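Local coordinates for periplasmic branched-chain amino acid-binding protein (Burkholderia mallei, PDB 3I09) that probably captures a small ligand in the periplasm, such as a branched-chain amino acid, and delivers it to an ABC transporter for uptake, at residues Y120-M125 / A228-I233. Numbering follows the deposited sequence.
Sequences YAYDTM and ALLMFI. With AAE (acetoacetic acid), chain C.
Y122 and L230 meet beside the bound ligand in the cleft of this type I periplasmic binding protein, where the link running from strand 117-119 of one sheet into helix 124-137 faces the loop that follows strand 225-228, an outermost strand of the second sheet. The two side chains approach from opposite directions. With chi1 at -175°, the L230 side chain extends away from its own backbone N, and its methyls reach the tyrosine. There the methyl CD2 sits 3.7 Å from CE2 of Y122 and 3.6 Å from its OH, while CD1 stands a little farther back, 4.1 Å from CE2. This is the tight part of the contact, and a leucine suits it because its branched end brings CD2 obliquely against CE2 and OH, with CD1 behind. Tyrosine suits its place because an apolar ring ends in a polar atom: the OH hydrogen-bonds to the carbonyl oxygen of G102, so this buried group is satisfied while its ring stays among carbons. F232 makes the looser part. Its ring tip CZ comes no closer than 4.3 Å to OH of Y122, which lies near the phenylalanine plane, at the edge. L127 touches both Y122 and L230, and L279 both aromatic residues. All three touching residues are buried, and the loose side borders bound acetoacetic acid, which S81, Y150, G104 and N80 hold by hydrogen bonds. Y122 meets its ketone end in van der Waals contact, OH lying 3.6 Å from the carbonyl carbon C5; F232 stands more loosely beside the methyl, with CE2 4.1 Å from C9.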
# COMPACT_ATOMS: atom_id res chain seq x y z
N TYR A 120 4.33 -6.57 -0.32
CA TYR A 120 3.72 -7.28 0.78
C TYR A 120 2.22 -7.04 1.00
O TYR A 120 1.51 -8.00 1.36
CB TYR A 120 4.46 -7.02 2.08
CG TYR A 120 4.20 -8.04 3.18
CD1 TYR A 120 4.97 -9.20 3.28
CD2 TYR A 120 3.25 -7.80 4.19
CE1 TYR A 120 4.78 -10.11 4.32
CE2 TYR A 120 3.03 -8.72 5.23
CZ TYR A 120 3.82 -9.86 5.30
OH TYR A 120 3.64 -10.80 6.29
N ALA A 121 1.76 -5.80 0.86
CA ALA A 121 0.43 -5.41 1.36
C ALA A 121 -0.68 -5.26 0.33
O ALA A 121 -1.81 -5.73 0.54
CB ALA A 121 0.53 -4.14 2.20
N TYR A 122 -0.38 -4.58 -0.76
CA TYR A 122 -1.36 -4.28 -1.81
C TYR A 122 -0.59 -3.84 -3.06
O TYR A 122 0.58 -3.56 -2.97
CB TYR A 122 -2.34 -3.17 -1.42
CG TYR A 122 -1.73 -1.81 -1.43
CD1 TYR A 122 -0.78 -1.44 -0.48
CD2 TYR A 122 -1.98 -0.92 -2.47
CE1 TYR A 122 -0.16 -0.18 -0.51
CE2 TYR A 122 -1.39 0.37 -2.49
CZ TYR A 122 -0.47 0.71 -1.54
OH TYR A 122 0.12 1.97 -1.60
N ASP A 123 -1.25 -3.81 -4.20
CA ASP A 123 -0.69 -3.09 -5.35
C ASP A 123 -1.79 -2.51 -6.20
O ASP A 123 -2.99 -2.69 -5.94
CB ASP A 123 0.32 -3.93 -6.19
CG ASP A 123 -0.31 -5.11 -6.93
OD1 ASP A 123 -1.48 -5.03 -7.33
OD2 ASP A 123 0.43 -6.12 -7.10
N THR A 124 -1.39 -1.76 -7.21
CA THR A 124 -2.36 -1.07 -8.06
C THR A 124 -3.21 -1.98 -8.93
O THR A 124 -4.33 -1.61 -9.29
CB THR A 124 -1.65 -0.04 -8.95
OG1 THR A 124 -0.58 -0.68 -9.65
CG2 THR A 124 -1.10 1.08 -8.09
N MSE A 125 -2.73 -3.17 -9.26
CA MSE A 125 -3.58 -4.15 -9.95
C MSE A 125 -4.74 -4.61 -9.04
O MSE A 125 -5.87 -4.67 -9.48
CB MSE A 125 -2.74 -5.33 -10.43
CG MSE A 125 -3.49 -6.42 -11.06
SE MSE A 125 -4.22 -5.76 -12.78
CE MSE A 125 -2.59 -5.91 -13.80
N ALA A 228 -12.67 6.38 -5.16
CA ALA A 228 -11.44 6.59 -4.41
C ALA A 228 -10.66 5.29 -4.56
O ALA A 228 -10.90 4.30 -3.89
CB ALA A 228 -11.77 6.92 -2.95
N LEU A 229 -9.72 5.30 -5.49
CA LEU A 229 -9.03 4.07 -5.85
C LEU A 229 -8.01 3.63 -4.79
O LEU A 229 -7.63 2.46 -4.74
CB LEU A 229 -8.37 4.26 -7.22
CG LEU A 229 -9.35 4.50 -8.35
CD1 LEU A 229 -8.58 4.96 -9.65
CD2 LEU A 229 -10.20 3.26 -8.66
N LEU A 230 -7.57 4.57 -3.94
CA LEU A 230 -6.76 4.18 -2.77
C LEU A 230 -7.12 5.08 -1.58
O LEU A 230 -6.94 6.30 -1.63
CB LEU A 230 -5.27 4.22 -3.03
CG LEU A 230 -4.40 3.71 -1.89
CD1 LEU A 230 -4.81 2.27 -1.39
CD2 LEU A 230 -2.88 3.80 -2.28
N MSE A 231 -7.70 4.49 -0.55
CA MSE A 231 -8.17 5.24 0.63
C MSE A 231 -7.85 4.36 1.86
O MSE A 231 -8.19 3.20 1.87
CB MSE A 231 -9.69 5.48 0.50
CG MSE A 231 -10.42 6.01 1.73
SE MSE A 231 -12.13 6.83 1.24
CE MSE A 231 -11.42 8.17 0.04
N PHE A 232 -7.16 4.92 2.83
CA PHE A 232 -6.83 4.22 4.05
C PHE A 232 -7.73 4.75 5.17
O PHE A 232 -8.39 5.77 5.03
CB PHE A 232 -5.34 4.46 4.40
CG PHE A 232 -4.40 3.86 3.41
CD1 PHE A 232 -4.08 2.51 3.47
CD2 PHE A 232 -3.90 4.63 2.36
CE1 PHE A 232 -3.21 1.94 2.52
CE2 PHE A 232 -3.03 4.06 1.43
CZ PHE A 232 -2.71 2.73 1.50
N ILE A 233 -7.69 4.09 6.32
CA ILE A 233 -8.59 4.46 7.42
C ILE A 233 -8.35 5.90 7.87
O ILE A 233 -9.29 6.59 8.22
CB ILE A 233 -8.48 3.44 8.60
CG1 ILE A 233 -9.72 3.54 9.48
CG2 ILE A 233 -7.18 3.63 9.44
CD1 ILE A 233 -9.69 2.59 10.66
O1 AAE C . 2.58 4.02 -4.05
C2 AAE C . 2.31 5.17 -3.69
O3 AAE C . 2.98 6.17 -4.04
C4 AAE C . 1.07 5.38 -2.82
C5 AAE C . 1.42 5.34 -1.36
O8 AAE C . 2.53 4.94 -0.96
C9 AAE C . 0.28 5.66 -0.43